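Local coordinates for interleukin-2 receptor subunit beta (Mus musculus, PDB 6DG5), which probably acts as a receptor subunit for interleukin-2, transducing its mitogenic signal and taking part in receptor-mediated endocytosis, at residues Leu116-Gln121 against Leu202-Arg207; Arg122-Trp127 against Gln165-Leu170; Phe142-Arg147 against Val181-Lys186. All coordinates share one frame; numbering follows the deposited sequence.

Contact 1. Residues Leu116-Gln121 against Leu202-Arg207. With NAG (2-acetamido-2-deoxy-beta-D-glucopyranose), chain D.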
loop_
_atom_site.group_PDB
_atom_site.type_symbol
_atom_site.label_atom_id
_atom_site.label_comp_id
_atom_site.label_asym_id
_atom_site.label_seq_id
_atom_site.Cartn_x
_atom_site.Cartn_y
_atom_site.Cartn_z
ATOM N N LEU B 116 -26.523 5.380 -5.635
ATOM C CA LEU B 116 -26.922 4.023 -5.990
ATOM C C LEU B 116 -28.240 3.627 -5.338
ATOM O O LEU B 116 -29.071 2.971 -5.972
ATOM C CB LEU B 116 -25.828 3.025 -5.601
ATOM C CG LEU B 116 -24.526 3.087 -6.402
ATOM C CD1 LEU B 116 -23.604 1.944 -6.007
ATOM C CD2 LEU B 116 -24.810 3.058 -7.893
ATOM N N HIS B 117 -28.446 4.010 -4.082
ATOM C CA HIS B 117 -29.710 3.779 -3.400
ATOM C C HIS B 117 -30.086 5.036 -2.635
ATOM O O HIS B 117 -29.215 5.717 -2.090
ATOM C CB HIS B 117 -29.627 2.587 -2.440
ATOM C CG HIS B 117 -30.813 2.459 -1.537
ATOM N ND1 HIS B 117 -30.765 2.782 -0.197
ATOM C CD2 HIS B 117 -32.082 2.058 -1.783
ATOM C CE1 HIS B 117 -31.952 2.574 0.346
ATOM N NE2 HIS B 117 -32.769 2.135 -0.595
ATOM N N ILE B 118 -31.377 5.349 -2.604
ATOM C CA ILE B 118 -31.857 6.492 -1.835
ATOM C C ILE B 118 -33.226 6.147 -1.260
ATOM O O ILE B 118 -34.111 5.671 -1.977
ATOM C CB ILE B 118 -31.890 7.775 -2.695
ATOM C CG1 ILE B 118 -32.452 8.938 -1.882
ATOM C CG2 ILE B 118 -32.659 7.553 -4.000
ATOM C CD1 ILE B 118 -31.859 10.269 -2.242
ATOM N N ASP B 119 -33.383 6.361 0.046
ATOM C CA ASP B 119 -34.608 6.033 0.764
ATOM C C ASP B 119 -35.281 7.305 1.278
ATOM O O ASP B 119 -34.989 8.414 0.815
ATOM C CB ASP B 119 -34.287 5.097 1.936
ATOM C CG ASP B 119 -35.360 4.062 2.184
ATOM O OD1 ASP B 119 -36.561 4.399 2.117
ATOM O OD2 ASP B 119 -34.982 2.902 2.430
ATOM N N THR B 120 -36.190 7.157 2.237
ATOM C CA THR B 120 -36.680 8.344 2.915
ATOM C C THR B 120 -35.651 8.871 3.898
ATOM O O THR B 120 -35.604 10.079 4.149
ATOM C CB THR B 120 -37.996 8.060 3.636
ATOM O OG1 THR B 120 -37.822 6.972 4.552
ATOM C CG2 THR B 120 -39.083 7.722 2.637
ATOM N N GLN B 121 -34.808 7.991 4.445
ATOM C CA GLN B 121 -33.770 8.388 5.386
ATOM C C GLN B 121 -32.389 7.844 5.049
ATOM O O GLN B 121 -31.409 8.295 5.652
ATOM C CB GLN B 121 -34.136 7.942 6.813
ATOM C CG GLN B 121 -35.437 8.522 7.339
ATOM C CD GLN B 121 -35.419 8.720 8.843
ATOM O OE1 GLN B 121 -35.167 9.822 9.333
ATOM N NE2 GLN B 121 -35.691 7.653 9.584
ATOM N N LEU B 202 -22.794 16.897 -5.682
ATOM C CA LEU B 202 -23.893 16.040 -6.103
ATOM C C LEU B 202 -25.133 16.409 -5.301
ATOM O O LEU B 202 -25.136 16.294 -4.071
ATOM C CB LEU B 202 -23.540 14.568 -5.898
ATOM C CG LEU B 202 -24.658 13.548 -6.115
ATOM C CD1 LEU B 202 -24.833 13.248 -7.594
ATOM C CD2 LEU B 202 -24.381 12.278 -5.329
ATOM N N THR B 203 -26.180 16.844 -5.994
ATOM C CA THR B 203 -27.417 17.273 -5.358
ATOM C C THR B 203 -28.451 16.158 -5.446
ATOM O O THR B 203 -28.747 15.664 -6.540
ATOM C CB THR B 203 -27.955 18.544 -6.015
ATOM O OG1 THR B 203 -26.877 19.463 -6.230
ATOM C CG2 THR B 203 -28.996 19.199 -5.126
ATOM N N PHE B 204 -28.995 15.764 -4.296
ATOM C CA PHE B 204 -29.978 14.693 -4.230
ATOM C C PHE B 204 -31.040 15.035 -3.195
ATOM O O PHE B 204 -30.785 15.775 -2.241
ATOM C CB PHE B 204 -29.322 13.343 -3.891
ATOM C CG PHE B 204 -28.627 13.318 -2.557
ATOM C CD1 PHE B 204 -27.327 13.780 -2.427
ATOM C CD2 PHE B 204 -29.267 12.816 -1.434
ATOM C CE1 PHE B 204 -26.684 13.754 -1.202
ATOM C CE2 PHE B 204 -28.629 12.787 -0.207
ATOM C CZ PHE B 204 -27.335 13.255 -0.092
ATOM N N ARG B 205 -32.236 14.483 -3.394
ATOM C CA ARG B 205 -33.371 14.720 -2.512
ATOM C C ARG B 205 -33.945 13.388 -2.051
ATOM O O ARG B 205 -34.130 12.468 -2.857
ATOM C CB ARG B 205 -34.456 15.551 -3.210
ATOM C CG ARG B 205 -35.649 15.886 -2.330
ATOM C CD ARG B 205 -36.657 16.751 -3.070
ATOM N NE ARG B 205 -37.836 17.035 -2.257
ATOM C CZ ARG B 205 -37.966 18.105 -1.479
ATOM N NH1 ARG B 205 -36.992 19.000 -1.409
ATOM N NH2 ARG B 205 -39.074 18.281 -0.773
ATOM N N THR B 206 -34.233 13.291 -0.756
ATOM C CA THR B 206 -34.740 12.062 -0.174
ATOM C C THR B 206 -36.206 11.845 -0.544
ATOM O O THR B 206 -36.939 12.781 -0.877
ATOM C CB THR B 206 -34.587 12.088 1.347
ATOM O OG1 THR B 206 -35.008 13.363 1.848
ATOM C CG2 THR B 206 -33.140 11.845 1.738
ATOM N N ARG B 207 -36.625 10.583 -0.481
ATOM C CA ARG B 207 -38.003 10.229 -0.793
ATOM C C ARG B 207 -38.944 10.835 0.247
ATOM O O ARG B 207 -38.641 10.812 1.443
ATOM C CB ARG B 207 -38.165 8.708 -0.830
ATOM C CG ARG B 207 -39.550 8.217 -1.228
ATOM C CD ARG B 207 -39.671 6.704 -1.091
ATOM N NE ARG B 207 -38.900 5.985 -2.104
ATOM C CZ ARG B 207 -39.407 5.531 -3.246
ATOM N NH1 ARG B 207 -40.690 5.721 -3.525
ATOM N NH2 ARG B 207 -38.635 4.885 -4.110
HETATM C C1 NAG D . -22.962 1.164 -0.971
HETATM C C2 NAG D . -23.061 -0.134 -0.160
HETATM C C3 NAG D . -21.771 -0.952 -0.286
HETATM C C4 NAG D . -21.375 -1.140 -1.746
HETATM C C5 NAG D . -21.353 0.210 -2.458
HETATM C C6 NAG D . -21.085 0.101 -3.941
HETATM C C7 NAG D . -24.058 -0.666 2.023
HETATM C C8 NAG D . -24.251 -0.215 3.440
HETATM N N2 NAG D . -23.347 0.150 1.238
HETATM O O3 NAG D . -21.968 -2.220 0.330
HETATM O O4 NAG D . -20.073 -1.715 -1.828
HETATM O O5 NAG D . -22.623 0.861 -2.316
HETATM O O6 NAG D . -22.085 -0.659 -4.604
HETATM O O7 NAG D . -24.525 -1.724 1.609
#

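Contact 2. Residues Arg122-Trp127 against Gln165-Leu170. With NAG (2-acetamido-2-deoxy-beta-D-glucopyranose), chain D.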
loop_
_atom_site.group_PDB
_atom_site.type_symbol
_atom_site.label_atom_id
_atom_site.label_comp_id
_atom_site.label_asym_id
_atom_site.label_seq_id
_atom_site.Cartn_x
_atom_site.Cartn_y
_atom_site.Cartn_z
ATOM N N ARG B 122 -32.275 6.900 4.121
ATOM C CA ARG B 122 -31.003 6.289 3.771
ATOM C C ARG B 122 -30.572 6.722 2.375
ATOM O O ARG B 122 -31.395 7.096 1.533
ATOM C CB ARG B 122 -31.093 4.757 3.842
ATOM C CG ARG B 122 -31.578 4.215 5.182
ATOM C CD ARG B 122 -32.258 2.861 5.011
ATOM N NE ARG B 122 -31.312 1.749 4.973
ATOM C CZ ARG B 122 -31.327 0.728 5.825
ATOM N NH1 ARG B 122 -32.250 0.669 6.775
ATOM N NH2 ARG B 122 -30.428 -0.241 5.719
ATOM N N CYS B 123 -29.260 6.666 2.137
ATOM C CA CYS B 123 -28.687 7.046 0.850
ATOM C C CYS B 123 -27.245 6.570 0.727
ATOM O O CYS B 123 -26.434 6.792 1.631
ATOM C CB CYS B 123 -28.753 8.561 0.655
ATOM S SG CYS B 123 -28.002 9.136 -0.881
ATOM N N ASN B 124 -26.922 5.923 -0.392
ATOM C CA ASN B 124 -25.585 5.401 -0.659
ATOM C C ASN B 124 -25.032 6.100 -1.894
ATOM O O ASN B 124 -25.640 6.044 -2.969
ATOM C CB ASN B 124 -25.621 3.881 -0.852
ATOM C CG ASN B 124 -24.237 3.252 -0.852
ATOM O OD1 ASN B 124 -23.224 3.946 -0.761
ATOM N ND2 ASN B 124 -24.194 1.922 -0.949
ATOM N N ILE B 125 -23.883 6.755 -1.738
ATOM C CA ILE B 125 -23.290 7.593 -2.774
ATOM C C ILE B 125 -21.911 7.047 -3.120
ATOM O O ILE B 125 -21.102 6.788 -2.223
ATOM C CB ILE B 125 -23.195 9.058 -2.316
ATOM C CG1 ILE B 125 -24.595 9.652 -2.144
ATOM C CG2 ILE B 125 -22.367 9.881 -3.296
ATOM C CD1 ILE B 125 -24.679 10.708 -1.064
ATOM N N SER B 126 -21.636 6.891 -4.413
ATOM C CA SER B 126 -20.377 6.342 -4.903
ATOM C C SER B 126 -19.557 7.423 -5.596
ATOM O O SER B 126 -20.058 8.501 -5.926
ATOM C CB SER B 126 -20.626 5.176 -5.865
ATOM O OG SER B 126 -21.324 4.128 -5.223
ATOM N N TRP B 127 -18.277 7.119 -5.816
ATOM C CA TRP B 127 -17.389 8.021 -6.537
ATOM C C TRP B 127 -16.160 7.256 -7.009
ATOM O O TRP B 127 -15.650 6.388 -6.298
ATOM C CB TRP B 127 -16.965 9.217 -5.673
ATOM C CG TRP B 127 -16.317 8.852 -4.373
ATOM C CD1 TRP B 127 -15.001 8.553 -4.166
ATOM C CD2 TRP B 127 -16.954 8.768 -3.093
ATOM N NE1 TRP B 127 -14.782 8.282 -2.838
ATOM C CE2 TRP B 127 -15.964 8.407 -2.157
ATOM C CE3 TRP B 127 -18.265 8.959 -2.648
ATOM C CZ2 TRP B 127 -16.245 8.231 -0.804
ATOM C CZ3 TRP B 127 -18.541 8.786 -1.304
ATOM C CH2 TRP B 127 -17.536 8.425 -0.398
ATOM N N GLN B 165 -12.669 3.436 0.689
ATOM C CA GLN B 165 -14.044 2.958 0.619
ATOM C C GLN B 165 -14.732 3.328 -0.687
ATOM O O GLN B 165 -15.328 2.461 -1.335
ATOM C CB GLN B 165 -14.843 3.508 1.812
ATOM C CG GLN B 165 -16.005 2.631 2.250
ATOM C CD GLN B 165 -16.524 2.995 3.630
ATOM O OE1 GLN B 165 -15.782 2.973 4.614
ATOM N NE2 GLN B 165 -17.805 3.336 3.708
ATOM N N GLN B 166 -14.658 4.597 -1.090
ATOM C CA GLN B 166 -15.255 5.081 -2.339
ATOM C C GLN B 166 -16.773 4.915 -2.351
ATOM O O GLN B 166 -17.376 4.691 -3.404
ATOM C CB GLN B 166 -14.625 4.409 -3.563
ATOM C CG GLN B 166 -13.231 4.925 -3.884
ATOM C CD GLN B 166 -12.694 4.398 -5.198
ATOM O OE1 GLN B 166 -12.183 3.280 -5.270
ATOM N NE2 GLN B 166 -12.802 5.205 -6.245
ATOM N N TRP B 167 -17.393 5.026 -1.177
ATOM C CA TRP B 167 -18.841 5.100 -1.018
ATOM C C TRP B 167 -19.149 5.394 0.442
ATOM O O TRP B 167 -18.360 5.055 1.328
ATOM C CB TRP B 167 -19.549 3.806 -1.455
ATOM C CG TRP B 167 -19.127 2.579 -0.700
ATOM C CD1 TRP B 167 -18.196 1.663 -1.086
ATOM C CD2 TRP B 167 -19.631 2.131 0.565
ATOM N NE1 TRP B 167 -18.081 0.675 -0.138
ATOM C CE2 TRP B 167 -18.952 0.940 0.886
ATOM C CE3 TRP B 167 -20.587 2.624 1.459
ATOM C CZ2 TRP B 167 -19.198 0.233 2.062
ATOM C CZ3 TRP B 167 -20.829 1.921 2.626
ATOM C CH2 TRP B 167 -20.138 0.740 2.917
ATOM N N LEU B 168 -20.299 6.021 0.687
ATOM C CA LEU B 168 -20.789 6.177 2.050
ATOM C C LEU B 168 -22.295 5.974 2.088
ATOM O O LEU B 168 -23.018 6.408 1.188
ATOM C CB LEU B 168 -20.426 7.543 2.662
ATOM C CG LEU B 168 -20.396 8.854 1.877
ATOM C CD1 LEU B 168 -21.760 9.258 1.346
ATOM C CD2 LEU B 168 -19.842 9.941 2.778
ATOM N N PHE B 169 -22.753 5.292 3.130
ATOM C CA PHE B 169 -24.170 5.062 3.370
ATOM C C PHE B 169 -24.616 6.063 4.429
ATOM O O PHE B 169 -24.185 5.986 5.584
ATOM C CB PHE B 169 -24.413 3.623 3.817
ATOM C CG PHE B 169 -25.824 3.145 3.613
ATOM C CD1 PHE B 169 -26.207 2.562 2.415
ATOM C CD2 PHE B 169 -26.762 3.263 4.624
ATOM C CE1 PHE B 169 -27.502 2.113 2.230
ATOM C CE2 PHE B 169 -28.057 2.816 4.445
ATOM C CZ PHE B 169 -28.427 2.240 3.245
ATOM N N LEU B 170 -25.458 7.014 4.032
ATOM C CA LEU B 170 -25.891 8.078 4.928
ATOM C C LEU B 170 -27.158 7.673 5.669
ATOM O O LEU B 170 -28.096 7.134 5.075
ATOM C CB LEU B 170 -26.131 9.371 4.152
ATOM C CG LEU B 170 -24.883 10.038 3.574
ATOM C CD1 LEU B 170 -25.259 11.270 2.772
ATOM C CD2 LEU B 170 -23.912 10.396 4.686
HETATM C C1 NAG D . -22.962 1.164 -0.971
HETATM C C2 NAG D . -23.061 -0.134 -0.160
HETATM C C3 NAG D . -21.771 -0.952 -0.286
HETATM C C4 NAG D . -21.375 -1.140 -1.746
HETATM C C5 NAG D . -21.353 0.210 -2.458
HETATM C C6 NAG D . -21.085 0.101 -3.941
HETATM C C7 NAG D . -24.058 -0.666 2.023
HETATM C C8 NAG D . -24.251 -0.215 3.440
HETATM N N2 NAG D . -23.347 0.150 1.238
HETATM O O3 NAG D . -21.968 -2.220 0.330
HETATM O O4 NAG D . -20.073 -1.715 -1.828
HETATM O O5 NAG D . -22.623 0.861 -2.316
HETATM O O6 NAG D . -22.085 -0.659 -4.604
HETATM O O7 NAG D . -24.525 -1.724 1.609
#

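Contact 3. Residues Phe142-Arg147 against Val181-Lys186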
loop_
_atom_site.group_PDB
_atom_site.type_symbol
_atom_site.label_atom_id
_atom_site.label_comp_id
_atom_site.label_asym_id
_atom_site.label_seq_id
_atom_site.Cartn_x
_atom_site.Cartn_y
_atom_site.Cartn_z
ATOM N N PHE B 142 -10.442 9.393 2.291
ATOM C CA PHE B 142 -11.514 10.200 1.729
ATOM C C PHE B 142 -12.190 11.028 2.808
ATOM O O PHE B 142 -12.334 10.584 3.952
ATOM C CB PHE B 142 -12.550 9.327 1.021
ATOM C CG PHE B 142 -12.019 8.634 -0.198
ATOM C CD1 PHE B 142 -12.002 9.278 -1.420
ATOM C CD2 PHE B 142 -11.537 7.338 -0.119
ATOM C CE1 PHE B 142 -11.516 8.645 -2.545
ATOM C CE2 PHE B 142 -11.049 6.699 -1.239
ATOM C CZ PHE B 142 -11.037 7.354 -2.456
ATOM N N GLU B 143 -12.602 12.236 2.429
ATOM C CA GLU B 143 -13.358 13.136 3.289
ATOM C C GLU B 143 -14.500 13.718 2.473
ATOM O O GLU B 143 -14.271 14.290 1.401
ATOM C CB GLU B 143 -12.473 14.257 3.844
ATOM C CG GLU B 143 -12.291 14.238 5.354
ATOM C CD GLU B 143 -11.623 15.499 5.874
ATOM O OE1 GLU B 143 -11.561 16.493 5.120
ATOM O OE2 GLU B 143 -11.161 15.495 7.035
ATOM N N ALA B 144 -15.723 13.569 2.972
ATOM C CA ALA B 144 -16.907 14.111 2.324
ATOM C C ALA B 144 -17.604 15.090 3.258
ATOM O O ALA B 144 -17.485 14.995 4.484
ATOM C CB ALA B 144 -17.879 12.996 1.909
ATOM N N ARG B 145 -18.333 16.038 2.674
ATOM C CA ARG B 145 -19.122 16.982 3.454
ATOM C C ARG B 145 -20.534 17.066 2.893
ATOM O O ARG B 145 -20.722 17.224 1.682
ATOM C CB ARG B 145 -18.470 18.373 3.495
ATOM C CG ARG B 145 -18.204 19.036 2.154
ATOM C CD ARG B 145 -17.556 20.394 2.380
ATOM N NE ARG B 145 -17.280 21.114 1.141
ATOM C CZ ARG B 145 -16.720 22.319 1.095
ATOM N NH1 ARG B 145 -16.379 22.934 2.219
ATOM N NH2 ARG B 145 -16.501 22.911 -0.070
ATOM N N ARG B 146 -21.516 16.956 3.781
ATOM C CA ARG B 146 -22.931 16.982 3.436
ATOM C C ARG B 146 -23.533 18.298 3.906
ATOM O O ARG B 146 -23.406 18.653 5.082
ATOM C CB ARG B 146 -23.663 15.802 4.079
ATOM C CG ARG B 146 -25.166 15.795 3.867
ATOM C CD ARG B 146 -25.887 15.063 4.994
ATOM N NE ARG B 146 -25.968 15.870 6.209
ATOM C CZ ARG B 146 -25.197 15.698 7.281
ATOM N NH1 ARG B 146 -24.283 14.739 7.300
ATOM N NH2 ARG B 146 -25.346 16.484 8.339
ATOM N N ARG B 147 -24.185 19.019 2.998
ATOM C CA ARG B 147 -24.807 20.286 3.342
ATOM C C ARG B 147 -26.263 20.294 2.906
ATOM O O ARG B 147 -26.650 19.619 1.949
ATOM C CB ARG B 147 -24.066 21.483 2.714
ATOM C CG ARG B 147 -24.511 21.867 1.309
ATOM C CD ARG B 147 -24.002 23.256 0.949
ATOM N NE ARG B 147 -24.288 23.618 -0.436
ATOM C CZ ARG B 147 -24.018 24.807 -0.968
ATOM N NH1 ARG B 147 -23.458 25.754 -0.228
ATOM N NH2 ARG B 147 -24.308 25.052 -2.239
ATOM N N VAL B 181 -23.392 17.193 -1.709
ATOM C CA VAL B 181 -22.265 16.433 -1.175
ATOM C C VAL B 181 -21.038 16.637 -2.054
ATOM O O VAL B 181 -21.129 16.590 -3.286
ATOM C CB VAL B 181 -22.611 14.930 -1.061
ATOM C CG1 VAL B 181 -21.348 14.093 -0.944
ATOM C CG2 VAL B 181 -23.508 14.689 0.139
ATOM N N GLN B 182 -19.890 16.863 -1.413
ATOM C CA GLN B 182 -18.597 16.912 -2.075
ATOM C C GLN B 182 -17.639 15.969 -1.363
ATOM O O GLN B 182 -17.704 15.809 -0.142
ATOM C CB GLN B 182 -18.004 18.325 -2.070
ATOM C CG GLN B 182 -18.742 19.329 -2.932
ATOM C CD GLN B 182 -18.041 20.674 -2.970
ATOM O OE1 GLN B 182 -17.874 21.330 -1.941
ATOM N NE2 GLN B 182 -17.613 21.085 -4.158
ATOM N N VAL B 183 -16.740 15.352 -2.134
ATOM C CA VAL B 183 -15.764 14.403 -1.609
ATOM C C VAL B 183 -14.372 14.822 -2.061
ATOM O O VAL B 183 -14.209 15.497 -3.082
ATOM C CB VAL B 183 -16.075 12.955 -2.058
ATOM C CG1 VAL B 183 -15.401 11.953 -1.140
ATOM C CG2 VAL B 183 -17.579 12.714 -2.100
ATOM N N ARG B 184 -13.364 14.431 -1.281
ATOM C CA ARG B 184 -11.974 14.681 -1.633
ATOM C C ARG B 184 -11.112 13.531 -1.126
ATOM O O ARG B 184 -11.537 12.735 -0.285
ATOM C CB ARG B 184 -11.480 16.022 -1.074
ATOM C CG ARG B 184 -11.627 16.177 0.425
ATOM C CD ARG B 184 -11.161 17.555 0.858
ATOM N NE ARG B 184 -11.065 17.680 2.309
ATOM C CZ ARG B 184 -10.560 18.742 2.929
ATOM N NH1 ARG B 184 -10.104 19.767 2.221
ATOM N NH2 ARG B 184 -10.506 18.779 4.253
ATOM N N VAL B 185 -9.882 13.460 -1.644
ATOM C CA VAL B 185 -9.028 12.287 -1.480
ATOM C C VAL B 185 -7.613 12.716 -1.100
ATOM O O VAL B 185 -7.162 13.813 -1.439
ATOM C CB VAL B 185 -9.030 11.428 -2.768
ATOM C CG1 VAL B 185 -8.417 12.192 -3.934
ATOM C CG2 VAL B 185 -8.318 10.100 -2.553
ATOM N N LYS B 186 -6.911 11.832 -0.387
ATOM C CA LYS B 186 -5.548 12.081 0.067
ATOM C C LYS B 186 -4.878 10.743 0.360
ATOM O O LYS B 186 -5.548 9.726 0.561
ATOM C CB LYS B 186 -5.533 12.981 1.309
ATOM C CG LYS B 186 -4.190 13.612 1.642
ATOM C CD LYS B 186 -4.325 14.626 2.772
ATOM C CE LYS B 186 -3.946 14.029 4.124
ATOM N NZ LYS B 186 -4.529 12.672 4.346
#

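Contact 1. Residues Leu116-Gln121 against Leu202-Arg207
I118 bridges the two sheets of the C-terminal fibronectin type III domain, reaching from the end of strand 111-118 to strand 202-205 in the facing sheet. Its CG1 stands anti to the backbone N (chi1 178°), directed into the interface, and the CD1 beyond it does the touching: I118 CD1 lies 3.7 Å from CD2 of F204 and also packs against the carbonyl O of R205. The two side chains cross obliquely. F204 is buried and carries the contact inward, onto V115, C123 and I125. Past the strands the two chains run on as loops, joined by one backbone hydrogen bond from R207 N to D119 O (3.0 Å, 163° at the hydrogen), the donor standing well above the carbonyl plane. T206 faces the same turn with its CB 3.6 Å from T120 O, while its OG1 is bonded to I174 O and T177 N. At the outer margin T120 turns its methyl to R207: T120 CG2 is 3.7 Å from CB of R207 and also touches CG and CD of that arginine. R207 NE remains 5.1 Å from D119 OD1, which suggests at most a distant attraction of opposite charges. D119 OD1 instead uses its anti lone pair to accept the backbone N of T120 at 2.8 Å.

Contact 2. Residues Arg122-Trp127 against Gln165-Leu170
W127 lays one face of its indole over the backbone where Q166 joins W167. Q166 C sits 3.6 Å above the ring centre and W167 N is displaced toward the rim. CG of W127 lies between the backbone N and the carbonyl carbon (chi1 56°), and with chi2 at 84° the indole covers this link. L168 comes to the rim of the same ring, its CG in the ring plane and 3.7 Å from W127 CH2, with the two side chains crossing at about a right angle. Q166 also gives a weak hydrogen bond from NE2 to W127 O, while its OE1 is held by R164. Between the strands, L170 N to C123 O and the reciprocal pair of I125 and L168 form the firm antiparallel bonds; C123 N to L170 O is weak. I125 and L168 lie side by side on the inner face, I125 CB 3.9 Å from L168 CD1, where I125 also packs on F204 of the other sheet. The outer face carries the sugar. N124 ND2 is bonded to C1 of the N-acetylglucosamine, whose C3 lies 3.5 Å above the centre of the W167 indole; Q165 NE2 covers the opposite face of that indole toward its rim. F169 flanks the sugar's acetamide, F169 CD1 being 3.5 Å from its C8. At the other side of this phenyl ring R122 arrives edge to edge, its NE in the ring plane and 3.4 Å from F169 CZ, with guanidinium and ring planes 86° apart. The arrangement is that of the three-stranded sheet of a fibronectin type III domain, with an apolar face turned into the sandwich and an N-glycan resting on outer-face aromatics.

Contact 3. Residues Phe142-Arg147 against Val181-Lys186
E143 and R184 lie side by side and point the same way, their carboxylate and guanidinium nearly coplanar at 20°. R184 approaches side-on and closes two nitrogens on one oxygen: NH2 is 2.7 Å from E143 OE1, nearly along the C-O bond, and NE is 3.1 Å from that OE1. The next hydrogen-bonded pair repeats the pattern without the charge on the acceptor, R145 NE and NH2 (2.8 Å) both reaching Q182 OE1, with guanidinium and amide 12° apart. Both arginines are extended from CG to NE, and each also makes a cation-pi contact, R145 with W198 and R184 with W195. An alanine in place of R184 would probably leave the E143 carboxylate without its charge partner and take from W195 one of its two cation-pi partners, K186 being the other. On the other face F142 runs beside V185, F142 CE1 3.5 Å from V185 CG2, and A144 CB meets V183 CG2 at 4.0 Å. S199 and S196 bind the backbone N of V183 and V185 through their OG atoms. Interleaved arginines and tryptophans beside a serine-bonded strand edge are the signature of the WSXWS motif of type I cytokine receptors.

All three contacts belong to one fibronectin type III domain. Contacts 2 and 3 are buried strand pairings, one in each sheet, whereas contact 1 is partly exposed and joins the sheets near one end of the sandwich. Contact 1 shares a sheet with each of the others: H117 O and N124 N are probably hydrogen-bonded, as are L202 N and V181 O. Between contacts 2 and 3 the link is side-chain packing, W127 on F142 and V183, and L168 on A144. Their outward faces differ in chemistry, with a glycan on aromatics in contact 2 and ionic and amide pairs beside WSXWS tryptophans in contact 3, while contact 1 relies on methyl packing and a single backbone bond.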